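Side-chain contacts in dihydropteridine reductase (Dictyostelium discoideum, PDB 3ORF), which catalyses the NADH- or NADPH-dependent reduction of quinonoid dihydropteridine, regenerating the tetrahydropteridine form that serves as hydroxylase cofactor: residues Tyr121-Ser126 and Phe140-Ala145; Glu72-Val77 and Ala127-Lys132; Glu37-Phe42 and Pro58-Ser63; Asn48-Asp53 and Ile86-Phe91. One frame throughout, in Å; residues are numbered along the deposited sequence.

Contact 1. Residues Tyr121-Ser126 and Phe140-Ala145; sequences YSAFAS and FVLTGA. With NAD (nicotinamide-adenine-dinucleotide), chain E.
The ring of Phe140 meets Ser126 edge-on: Ser126 O lies near the ring plane, 3.3 Å from Phe140 CE1, and the carbonyl carbon sits in the plane as well. The same ring meets that of Phe91, on the neighbouring strand, with the two planes about 20° apart. This is the helix-on-sheet layer of a Rossmann beta-alpha-beta crossover, in which helix segment 121-126 runs antiparallel to strand segment 140-143, 177° between their axes. Leu142 straddles one helical turn: CD1 rests on the methyl of Ala123, while CD2 presses on Ser126 CB at 3.5 Å. Ser126 OG, set beside its own backbone N by chi1 -57°, turns back along the helix to donate to Ser122 O at 2.8 Å. That carbonyl also takes the amide of Ser126, the two donors arriving from opposite faces of its plane. Replacing Ser126 by an alanine would probably cost Ser122 O its side-chain donor and leave a small gap beside Leu142 CD2. Nicotinamide-adenine-dinucleotide touches both segments. Ser122 CB lies 3.4 Å from the adenine amino nitrogen N6A, and at the other end of the cofactor Ala145 CB comes within 3.2 Å of nicotinamide C5N.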
# COMPACT_ATOMS: atom_id res chain seq x y z
N TYR A 121 0.41 -4.20 7.37
CA TYR A 121 0.43 -4.00 8.82
C TYR A 121 1.79 -4.32 9.44
O TYR A 121 2.17 -3.66 10.38
CB TYR A 121 -0.70 -4.77 9.56
CG TYR A 121 -1.90 -3.92 9.75
CD1 TYR A 121 -3.02 -4.11 8.96
CD2 TYR A 121 -1.93 -2.86 10.70
CE1 TYR A 121 -4.21 -3.33 9.14
CE2 TYR A 121 -3.12 -2.05 10.89
CZ TYR A 121 -4.23 -2.30 10.07
OH TYR A 121 -5.40 -1.56 10.15
N SER A 122 2.50 -5.31 8.92
CA SER A 122 3.77 -5.68 9.50
C SER A 122 4.92 -4.76 9.05
O SER A 122 5.83 -4.47 9.85
CB SER A 122 4.07 -7.13 9.20
OG SER A 122 4.08 -7.39 7.80
N ALA A 123 4.89 -4.30 7.79
CA ALA A 123 5.82 -3.28 7.35
C ALA A 123 5.62 -1.98 8.16
O ALA A 123 6.55 -1.31 8.47
CB ALA A 123 5.60 -2.98 5.94
N PHE A 124 4.38 -1.61 8.41
CA PHE A 124 4.10 -0.44 9.20
C PHE A 124 4.58 -0.65 10.62
O PHE A 124 5.26 0.23 11.17
CB PHE A 124 2.60 -0.09 9.16
CG PHE A 124 2.22 0.75 7.95
CD1 PHE A 124 1.03 0.52 7.28
CD2 PHE A 124 3.09 1.78 7.50
CE1 PHE A 124 0.67 1.32 6.16
CE2 PHE A 124 2.78 2.59 6.42
CZ PHE A 124 1.56 2.38 5.73
N ALA A 125 4.28 -1.80 11.19
CA ALA A 125 4.76 -2.11 12.57
C ALA A 125 6.29 -2.02 12.70
O ALA A 125 6.79 -1.45 13.66
CB ALA A 125 4.28 -3.48 13.02
N SER A 126 7.03 -2.56 11.71
CA SER A 126 8.47 -2.44 11.62
C SER A 126 8.92 -1.04 11.68
O SER A 126 9.85 -0.76 12.39
CB SER A 126 9.01 -3.01 10.32
OG SER A 126 8.59 -4.37 10.23
N PHE A 140 18.27 -1.56 9.04
CA PHE A 140 16.85 -1.79 9.10
C PHE A 140 16.37 -2.37 7.76
O PHE A 140 16.43 -1.69 6.72
CB PHE A 140 16.17 -0.45 9.35
CG PHE A 140 14.69 -0.52 9.33
CD1 PHE A 140 13.98 -0.67 10.53
CD2 PHE A 140 14.00 -0.40 8.14
CE1 PHE A 140 12.57 -0.69 10.51
CE2 PHE A 140 12.63 -0.44 8.13
CZ PHE A 140 11.92 -0.60 9.31
N VAL A 141 15.88 -3.60 7.76
CA VAL A 141 15.55 -4.21 6.49
C VAL A 141 14.15 -4.70 6.40
O VAL A 141 13.79 -5.49 7.22
CB VAL A 141 16.49 -5.38 6.18
CG1 VAL A 141 16.12 -6.07 4.83
CG2 VAL A 141 17.92 -4.82 6.06
N LEU A 142 13.38 -4.27 5.36
CA LEU A 142 12.09 -4.89 5.09
C LEU A 142 12.19 -5.83 3.88
O LEU A 142 12.91 -5.56 2.91
CB LEU A 142 11.02 -3.81 4.82
CG LEU A 142 10.80 -2.74 5.90
CD1 LEU A 142 9.57 -1.83 5.61
CD2 LEU A 142 10.57 -3.52 7.20
N THR A 143 11.43 -6.93 3.92
CA THR A 143 11.23 -7.82 2.75
C THR A 143 10.15 -7.26 1.79
O THR A 143 8.93 -7.15 2.16
CB THR A 143 10.89 -9.23 3.19
OG1 THR A 143 11.92 -9.66 4.13
CG2 THR A 143 10.99 -10.16 1.97
N GLY A 144 10.58 -6.90 0.57
CA GLY A 144 9.63 -6.37 -0.42
C GLY A 144 9.30 -7.49 -1.40
O GLY A 144 9.29 -8.69 -1.02
N ALA A 145 9.12 -7.14 -2.69
CA ALA A 145 9.02 -8.19 -3.70
C ALA A 145 9.51 -7.75 -5.01
O ALA A 145 9.12 -6.72 -5.49
CB ALA A 145 7.57 -8.76 -3.81
PA NAD E . 6.33 -17.82 6.13
O1A NAD E . 4.86 -17.90 5.91
O2A NAD E . 7.10 -19.01 6.56
O5B NAD E . 6.55 -16.77 7.37
C5B NAD E . 6.00 -15.51 7.54
C4B NAD E . 5.96 -15.28 9.06
O4B NAD E . 5.34 -13.97 9.25
C3B NAD E . 4.98 -16.29 9.71
O3B NAD E . 5.52 -16.70 10.95
C2B NAD E . 3.77 -15.46 10.10
O2B NAD E . 3.19 -15.92 11.33
C1B NAD E . 4.43 -14.08 10.34
N9A NAD E . 3.53 -12.91 10.16
C8A NAD E . 2.58 -12.80 9.19
N7A NAD E . 2.03 -11.59 9.33
C5A NAD E . 2.59 -10.94 10.39
C6A NAD E . 2.42 -9.66 11.02
N6A NAD E . 1.45 -8.80 10.61
N1A NAD E . 3.20 -9.32 12.08
C2A NAD E . 4.11 -10.18 12.54
N3A NAD E . 4.29 -11.39 11.96
C4A NAD E . 3.54 -11.81 10.92
O3 NAD E . 6.89 -17.13 4.82
PN NAD E . 8.32 -17.11 4.26
O1N NAD E . 8.28 -18.14 3.17
O2N NAD E . 9.39 -17.05 5.33
O5D NAD E . 8.41 -15.68 3.49
C5D NAD E . 9.03 -14.52 4.07
C4D NAD E . 8.76 -13.28 3.21
O4D NAD E . 8.98 -13.60 1.81
C3D NAD E . 7.35 -12.68 3.26
O3D NAD E . 7.52 -11.25 3.54
C2D NAD E . 6.80 -12.87 1.84
O2D NAD E . 5.89 -11.79 1.60
C1D NAD E . 8.13 -12.66 1.09
N1N NAD E . 8.47 -12.71 -0.41
C2N NAD E . 8.74 -13.93 -1.17
C3N NAD E . 9.07 -13.80 -2.56
C7N NAD E . 9.40 -15.00 -3.50
O7N NAD E . 8.90 -15.04 -4.64
N7N NAD E . 10.29 -15.87 -2.99
C4N NAD E . 9.15 -12.52 -3.16
C5N NAD E . 8.91 -11.36 -2.41
C6N NAD E . 8.58 -11.46 -1.07

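Contact 2. Residues Glu72-Val77 and Ala127-Lys132; sequences EEIKSV and AHIGAK
Glu72 O is gripped twice by Ser76, on the helix whose Ile74 packs against His128 and Ile129. Ser76 N and Ser76 OG both donate to Glu72 O at 2.9 Å and reach it from opposite faces of its plane; the hydroxyl stands above that plane, 38° out of it. Lys75 folds back on the same turn to form a salt bridge with the Glu72 carboxylate, NZ to OE2 3.6 Å. These polar groups stay within helix 71-82, and the meeting with helix 108-133 is left to carbon. Ile74 CG2, placed anti to its backbone N by chi1 -58°, carries the contact. Ile74 CG2 comes obliquely to the imidazole of His128, 4.0 Å from CD2, and the two side chains pass alongside one another, running opposite ways. Ile74 CG2 also touches Ile129 CG1 at 4.3 Å, and these two residues have the nearest CA atoms of the two segments, 7.9 Å apart. Ile78, one turn further along helix 71-82, continues the seam by touching His128, Ile129 and Lys132. Phe108 of the second subunit packs on His128, which puts this seam beside the dimer interface. Two neighbouring helices packed together on one face of the central sheet, with Ile129 and Val77 both resting on Ile52 of that sheet, are characteristic of the three-layer alpha-beta-alpha sandwich of short-chain dehydrogenases.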
# COMPACT_ATOMS: atom_id res chain seq x y z
N GLU A 72 -2.26 -1.68 19.68
CA GLU A 72 -1.98 -2.00 21.09
C GLU A 72 -0.95 -3.09 21.27
O GLU A 72 -0.02 -2.96 22.09
CB GLU A 72 -3.25 -2.24 21.95
CG GLU A 72 -3.37 -1.23 23.13
CD GLU A 72 -3.70 0.24 22.74
OE1 GLU A 72 -4.54 0.45 21.81
OE2 GLU A 72 -3.14 1.20 23.36
N GLU A 73 -1.11 -4.13 20.46
CA GLU A 73 -0.13 -5.21 20.41
C GLU A 73 1.26 -4.79 20.10
O GLU A 73 2.21 -5.24 20.75
CB GLU A 73 -0.59 -6.31 19.44
CG GLU A 73 -1.76 -7.19 20.09
CD GLU A 73 -1.32 -8.12 21.27
OE1 GLU A 73 -0.47 -9.00 21.11
OE2 GLU A 73 -1.86 -7.96 22.39
N ILE A 74 1.40 -3.88 19.13
CA ILE A 74 2.69 -3.36 18.77
C ILE A 74 3.25 -2.46 19.90
O ILE A 74 4.38 -2.66 20.35
CB ILE A 74 2.70 -2.68 17.32
CG1 ILE A 74 2.25 -3.70 16.26
CG2 ILE A 74 4.05 -2.08 16.98
CD1 ILE A 74 3.12 -4.97 16.22
N LYS A 75 2.47 -1.49 20.39
CA LYS A 75 2.95 -0.76 21.59
C LYS A 75 3.45 -1.69 22.70
O LYS A 75 4.49 -1.39 23.32
CB LYS A 75 1.93 0.26 22.16
CG LYS A 75 1.97 1.66 21.52
CD LYS A 75 1.43 2.73 22.45
CE LYS A 75 -0.10 2.61 22.79
NZ LYS A 75 -0.46 3.50 23.98
N SER A 76 2.77 -2.84 22.95
CA SER A 76 3.12 -3.66 24.14
C SER A 76 4.42 -4.36 24.00
O SER A 76 5.22 -4.35 24.92
CB SER A 76 2.05 -4.71 24.47
OG SER A 76 0.84 -4.00 24.66
N VAL A 77 4.64 -4.97 22.83
CA VAL A 77 5.83 -5.72 22.59
C VAL A 77 7.05 -4.76 22.59
O VAL A 77 8.13 -5.09 23.16
CB VAL A 77 5.67 -6.65 21.33
CG1 VAL A 77 5.96 -5.88 20.04
CG2 VAL A 77 6.58 -7.76 21.43
N ALA A 127 8.27 -0.12 10.94
CA ALA A 127 8.70 1.30 11.01
C ALA A 127 8.70 1.79 12.48
O ALA A 127 9.72 2.30 13.03
CB ALA A 127 7.82 2.16 10.12
N HIS A 128 7.58 1.59 13.15
CA HIS A 128 7.52 1.95 14.58
C HIS A 128 8.60 1.27 15.48
O HIS A 128 9.22 1.90 16.30
CB HIS A 128 6.12 1.63 15.12
CG HIS A 128 5.95 2.00 16.57
ND1 HIS A 128 5.64 3.28 16.97
CD2 HIS A 128 6.13 1.27 17.70
CE1 HIS A 128 5.59 3.32 18.29
NE2 HIS A 128 5.90 2.12 18.76
N ILE A 129 8.76 -0.05 15.32
CA ILE A 129 9.68 -0.86 16.12
C ILE A 129 11.08 -0.36 15.93
O ILE A 129 11.82 -0.21 16.93
CB ILE A 129 9.55 -2.34 15.72
CG1 ILE A 129 8.25 -2.95 16.27
CG2 ILE A 129 10.72 -3.15 16.23
CD1 ILE A 129 7.91 -4.22 15.68
N GLY A 130 11.46 -0.07 14.66
CA GLY A 130 12.74 0.53 14.35
C GLY A 130 12.93 1.92 14.92
O GLY A 130 13.93 2.24 15.60
N ALA A 131 12.00 2.82 14.65
CA ALA A 131 12.09 4.13 15.31
C ALA A 131 12.32 4.00 16.83
O ALA A 131 13.12 4.75 17.41
CB ALA A 131 10.85 4.94 15.05
N LYS A 132 11.65 3.05 17.49
CA LYS A 132 11.79 2.98 18.98
C LYS A 132 13.02 2.21 19.47
O LYS A 132 13.58 2.59 20.49
CB LYS A 132 10.51 2.45 19.69
CG LYS A 132 9.28 3.40 19.70
CD LYS A 132 9.54 4.78 20.33
CE LYS A 132 8.22 5.55 20.62
NZ LYS A 132 8.15 6.94 20.09

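Contact 3. Residues Glu37-Phe42 and Pro58-Ser63; sequences EVVKFF and PNADHS
Val39 leans toward the loop and lays CG1 on Ala60. Val39 CG1, anti to the backbone N at chi1 164°, lies 3.8 Å from Ala60 CB and nearly as close to its CA, so it rests against the backbone as much as against the side chain. One residue on, Lys40 and Asn59 cross obliquely: the stem of the lysine, near CG, passes the amide end of the asparagine, while the rest of the lysine bends away from the loop. Lys43, further along the helix, donates through NZ to Asn59 O. Helix 33-44 follows the glycine-rich turn that fits the GxGxxG pattern of a Rossmann fold, and the loop here leads into the outermost strand, 62-65. Val39 also packs on Val27 and Thr49, so its side chain fills the angle between the sheet and the loop, about 11 Å from the nearest atom of the bound dinucleotide. Thr49 touches Ala60 too, its OG1 accepts from the amide of Asp61, and His62 takes up backbone hydrogen bonds with Thr49 and Ser51. The backbones approach most closely at Val39 and Ala60, whose CA atoms are 6.4 Å apart.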
# COMPACT_ATOMS: atom_id res chain seq x y z
N GLU A 37 15.50 -18.83 9.72
CA GLU A 37 16.86 -19.00 9.23
C GLU A 37 17.75 -17.78 9.59
O GLU A 37 18.91 -17.94 9.94
CB GLU A 37 16.90 -19.26 7.73
CG GLU A 37 18.33 -19.39 7.12
CD GLU A 37 19.25 -20.45 7.79
OE1 GLU A 37 18.81 -21.62 8.01
OE2 GLU A 37 20.44 -20.09 8.06
N VAL A 38 17.20 -16.56 9.54
CA VAL A 38 17.97 -15.38 9.99
C VAL A 38 18.33 -15.52 11.49
O VAL A 38 19.40 -15.09 11.96
CB VAL A 38 17.19 -14.05 9.72
CG1 VAL A 38 17.97 -12.85 10.21
CG2 VAL A 38 16.93 -13.90 8.20
N VAL A 39 17.43 -16.09 12.26
CA VAL A 39 17.72 -16.16 13.71
C VAL A 39 18.86 -17.18 13.91
O VAL A 39 19.88 -16.89 14.57
CB VAL A 39 16.48 -16.56 14.53
CG1 VAL A 39 16.88 -17.00 15.96
CG2 VAL A 39 15.47 -15.40 14.56
N LYS A 40 18.70 -18.33 13.25
CA LYS A 40 19.65 -19.43 13.37
C LYS A 40 21.05 -18.95 12.96
O LYS A 40 22.02 -19.19 13.69
CB LYS A 40 19.21 -20.62 12.51
CG LYS A 40 19.61 -21.98 12.99
CD LYS A 40 20.24 -22.82 11.86
CE LYS A 40 19.29 -23.85 11.24
NZ LYS A 40 20.02 -25.12 10.75
N PHE A 41 21.15 -18.29 11.81
CA PHE A 41 22.44 -17.86 11.31
C PHE A 41 23.04 -16.77 12.23
O PHE A 41 24.25 -16.79 12.53
CB PHE A 41 22.32 -17.31 9.87
CG PHE A 41 23.65 -17.08 9.21
CD1 PHE A 41 24.22 -18.05 8.39
CD2 PHE A 41 24.36 -15.89 9.47
CE1 PHE A 41 25.53 -17.81 7.78
CE2 PHE A 41 25.63 -15.65 8.87
CZ PHE A 41 26.22 -16.62 8.03
N PHE A 42 22.24 -15.82 12.67
CA PHE A 42 22.85 -14.82 13.56
C PHE A 42 23.35 -15.41 14.86
O PHE A 42 24.45 -15.09 15.29
CB PHE A 42 21.98 -13.59 13.78
CG PHE A 42 22.12 -12.55 12.67
CD1 PHE A 42 21.72 -12.86 11.33
CD2 PHE A 42 22.63 -11.29 12.94
CE1 PHE A 42 21.83 -11.94 10.30
CE2 PHE A 42 22.74 -10.31 11.89
CZ PHE A 42 22.38 -10.65 10.55
N PRO A 58 11.44 -20.80 19.79
CA PRO A 58 12.14 -21.15 21.04
C PRO A 58 13.62 -21.16 20.77
O PRO A 58 14.38 -21.02 21.67
CB PRO A 58 11.61 -22.57 21.37
CG PRO A 58 11.13 -23.14 20.04
CD PRO A 58 10.76 -21.96 19.16
N ASN A 59 14.04 -21.28 19.52
CA ASN A 59 15.46 -21.21 19.19
C ASN A 59 16.06 -19.81 19.41
O ASN A 59 17.25 -19.66 19.61
CB ASN A 59 15.66 -21.71 17.75
CG ASN A 59 17.13 -21.76 17.34
OD1 ASN A 59 17.53 -21.14 16.34
ND2 ASN A 59 17.94 -22.53 18.09
N ALA A 60 15.24 -18.78 19.41
CA ALA A 60 15.74 -17.45 19.66
C ALA A 60 15.97 -17.22 21.15
O ALA A 60 15.31 -17.85 22.01
CB ALA A 60 14.78 -16.42 19.12
N ASP A 61 16.88 -16.27 21.42
CA ASP A 61 17.29 -15.93 22.77
C ASP A 61 16.16 -15.22 23.49
O ASP A 61 15.95 -15.42 24.68
CB ASP A 61 18.66 -15.17 22.79
CG ASP A 61 19.80 -16.04 22.20
OD1 ASP A 61 19.90 -17.26 22.57
OD2 ASP A 61 20.55 -15.56 21.32
N HIS A 62 15.41 -14.42 22.75
CA HIS A 62 14.19 -13.87 23.30
C HIS A 62 13.09 -14.00 22.27
O HIS A 62 13.30 -13.66 21.10
CB HIS A 62 14.36 -12.40 23.63
CG HIS A 62 15.41 -12.11 24.65
ND1 HIS A 62 15.13 -12.00 26.00
CD2 HIS A 62 16.72 -11.81 24.51
CE1 HIS A 62 16.23 -11.68 26.65
NE2 HIS A 62 17.22 -11.55 25.77
N SER A 63 11.92 -14.45 22.69
CA SER A 63 10.84 -14.64 21.72
C SER A 63 9.55 -14.02 22.26
O SER A 63 9.17 -14.28 23.41
CB SER A 63 10.66 -16.13 21.36
OG SER A 63 9.44 -16.37 20.69

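Contact 4. Residues Asn48-Asp53 and Ile86-Phe91; sequences NTISID and IKVDTF. With NAD (nicotinamide-adenine-dinucleotide), chain E.
Two isoleucine torsions bring Ile50 and Ile86 together. In Ile50, chi1 of -61° sets CG1 beside the backbone N; in Ile86, chi1 of 45° wedges CG1 between the backbone N and the carbonyl carbon, and both chains then reach toward each other tip to tip, Ile50 CD1 to Ile86 CD1 3.8 Å. Ile50 CD1 also touches Val88 CG1 at 4.3 Å. Residues 48-53 and 86-91 do not pair as neighbouring strands: strand 24-28 lies between strands 48-53 and 88-93, so the meeting is made by side-chain ends, and Leu26 of the intervening strand packs on Ile50. Ile81 of helix 71-82 covers Ile86. At the far end of strand 48-53, Asp53 takes the adenosine ribose in a two-pronged grip, with NAD O2B donating to Asp53 OD1 at 2.7 Å and NAD O3B to Asp53 OD2 at 2.6 Å. The amide of Ser31, in the glycine-rich turn, also bonds to OD2. Putting an alanine in place of Asp53 would probably leave both ribose hydroxyls without their acceptor and the Ser31 amide without its mate. An acidic residue closing the second strand and holding the adenosine ribose diol is a hallmark of NAD-binding Rossmann folds.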
# COMPACT_ATOMS: atom_id res chain seq x y z
N ASN A 48 23.02 -11.88 19.83
CA ASN A 48 21.85 -12.12 20.60
C ASN A 48 20.65 -11.90 19.62
O ASN A 48 20.60 -10.91 18.86
CB ASN A 48 21.90 -11.11 21.72
CG ASN A 48 21.05 -11.47 22.87
OD1 ASN A 48 19.95 -10.95 23.01
ND2 ASN A 48 21.55 -12.36 23.74
N THR A 49 19.72 -12.86 19.62
CA THR A 49 18.57 -12.84 18.71
C THR A 49 17.23 -12.65 19.41
O THR A 49 17.01 -13.22 20.48
CB THR A 49 18.49 -14.16 17.95
OG1 THR A 49 18.35 -15.24 18.90
CG2 THR A 49 19.72 -14.35 17.11
N ILE A 50 16.33 -11.87 18.80
CA ILE A 50 14.99 -11.64 19.35
C ILE A 50 13.95 -11.83 18.24
O ILE A 50 14.18 -11.35 17.09
CB ILE A 50 14.84 -10.24 19.88
CG1 ILE A 50 15.82 -9.99 21.02
CG2 ILE A 50 13.44 -10.04 20.39
CD1 ILE A 50 16.36 -8.66 20.95
N SER A 51 12.83 -12.49 18.54
CA SER A 51 11.83 -12.81 17.52
C SER A 51 10.46 -12.34 17.98
O SER A 51 10.07 -12.58 19.12
CB SER A 51 11.84 -14.34 17.22
OG SER A 51 10.72 -14.80 16.46
N ILE A 52 9.76 -11.58 17.12
CA ILE A 52 8.33 -11.30 17.30
C ILE A 52 7.58 -11.99 16.15
O ILE A 52 7.97 -11.88 14.99
CB ILE A 52 8.03 -9.75 17.26
CG1 ILE A 52 8.85 -8.96 18.31
CG2 ILE A 52 6.52 -9.46 17.37
CD1 ILE A 52 8.99 -7.41 17.94
N ASP A 53 6.53 -12.71 16.49
CA ASP A 53 5.72 -13.48 15.52
C ASP A 53 4.39 -13.88 16.20
O ASP A 53 4.16 -13.49 17.40
CB ASP A 53 6.51 -14.67 14.97
CG ASP A 53 6.05 -15.07 13.59
OD1 ASP A 53 4.81 -14.98 13.31
OD2 ASP A 53 6.92 -15.45 12.76
N ILE A 86 16.89 -3.54 26.00
CA ILE A 86 17.70 -3.88 24.82
C ILE A 86 17.42 -2.94 23.65
O ILE A 86 16.28 -2.48 23.46
CB ILE A 86 17.57 -5.38 24.41
CG1 ILE A 86 16.10 -5.84 24.43
CG2 ILE A 86 18.36 -6.31 25.40
CD1 ILE A 86 15.39 -5.62 23.07
N LYS A 87 18.46 -2.61 22.91
CA LYS A 87 18.32 -1.86 21.67
C LYS A 87 18.91 -2.73 20.58
O LYS A 87 19.67 -3.65 20.89
CB LYS A 87 19.09 -0.53 21.75
CG LYS A 87 18.52 0.45 22.76
CD LYS A 87 17.05 0.78 22.46
CE LYS A 87 16.57 2.04 23.19
NZ LYS A 87 15.09 2.01 23.32
N VAL A 88 18.59 -2.49 19.32
CA VAL A 88 19.01 -3.48 18.36
C VAL A 88 19.85 -2.90 17.28
O VAL A 88 19.63 -1.76 16.88
CB VAL A 88 17.83 -4.40 17.82
CG1 VAL A 88 16.90 -4.91 18.97
CG2 VAL A 88 17.03 -3.78 16.77
N ASP A 89 20.84 -3.65 16.84
CA ASP A 89 21.76 -3.17 15.82
C ASP A 89 21.29 -3.46 14.37
O ASP A 89 21.74 -2.79 13.42
CB ASP A 89 23.11 -3.85 16.03
CG ASP A 89 23.76 -3.50 17.41
OD1 ASP A 89 23.72 -4.35 18.38
OD2 ASP A 89 24.22 -2.37 17.54
N THR A 90 20.50 -4.53 14.23
CA THR A 90 19.90 -4.92 13.00
C THR A 90 18.44 -5.33 13.26
O THR A 90 18.15 -6.12 14.18
CB THR A 90 20.61 -6.10 12.41
OG1 THR A 90 21.91 -5.71 11.96
CG2 THR A 90 19.79 -6.65 11.24
N PHE A 91 17.53 -4.77 12.45
CA PHE A 91 16.13 -5.16 12.49
C PHE A 91 15.76 -5.74 11.13
O PHE A 91 16.17 -5.19 10.09
CB PHE A 91 15.22 -3.96 12.79
CG PHE A 91 13.77 -4.27 12.55
CD1 PHE A 91 13.00 -4.88 13.55
CD2 PHE A 91 13.19 -4.07 11.28
CE1 PHE A 91 11.67 -5.27 13.30
CE2 PHE A 91 11.85 -4.41 11.04
CZ PHE A 91 11.09 -5.03 12.09
PA NAD E . 6.33 -17.82 6.13
O1A NAD E . 4.86 -17.90 5.91
O2A NAD E . 7.10 -19.01 6.56
O5B NAD E . 6.55 -16.77 7.37
C5B NAD E . 6.00 -15.51 7.54
C4B NAD E . 5.96 -15.28 9.06
O4B NAD E . 5.34 -13.97 9.25
C3B NAD E . 4.98 -16.29 9.71
O3B NAD E . 5.52 -16.70 10.95
C2B NAD E . 3.77 -15.46 10.10
O2B NAD E . 3.19 -15.92 11.33
C1B NAD E . 4.43 -14.08 10.34
N9A NAD E . 3.53 -12.91 10.16
C8A NAD E . 2.58 -12.80 9.19
N7A NAD E . 2.03 -11.59 9.33
C5A NAD E . 2.59 -10.94 10.39
C6A NAD E . 2.42 -9.66 11.02
N6A NAD E . 1.45 -8.80 10.61
N1A NAD E . 3.20 -9.32 12.08
C2A NAD E . 4.11 -10.18 12.54
N3A NAD E . 4.29 -11.39 11.96
C4A NAD E . 3.54 -11.81 10.92
O3 NAD E . 6.89 -17.13 4.82
PN NAD E . 8.32 -17.11 4.26
O1N NAD E . 8.28 -18.14 3.17
O2N NAD E . 9.39 -17.05 5.33
O5D NAD E . 8.41 -15.68 3.49
C5D NAD E . 9.03 -14.52 4.07
C4D NAD E . 8.76 -13.28 3.21
O4D NAD E . 8.98 -13.60 1.81
C3D NAD E . 7.35 -12.68 3.26
O3D NAD E . 7.52 -11.25 3.54
C2D NAD E . 6.80 -12.87 1.84
O2D NAD E . 5.89 -11.79 1.60
C1D NAD E . 8.13 -12.66 1.09
N1N NAD E . 8.47 -12.71 -0.41
C2N NAD E . 8.74 -13.93 -1.17
C3N NAD E . 9.07 -13.80 -2.56
C7N NAD E . 9.40 -15.00 -3.50
O7N NAD E . 8.90 -15.04 -4.64
N7N NAD E . 10.29 -15.87 -2.99
C4N NAD E . 9.15 -12.52 -3.16
C5N NAD E . 8.91 -11.36 -2.41
C6N NAD E . 8.58 -11.46 -1.07

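Overall arrangement
From the N terminus, helix 33-44 opens contact 3 and strand 48-53 opens contact 4; residues 58-63 then close the short loop of contact 3, crossing contact 4. Residues 72-77 open contact 2 before 86-91 close contact 4, so these two cross as well. Helix 108-133 serves twice: 121-126 opens contact 1 before 127-132 closes contact 2, so these cross too; 140-145 then closes contact 1. None nests within another: contact 3 is complete before contacts 2 and 1 begin, and contact 4 before contact 1. Strand pairing links contacts 3, 4 and 1 through the sheet, while contact 2 joins two helices packed on one face of it.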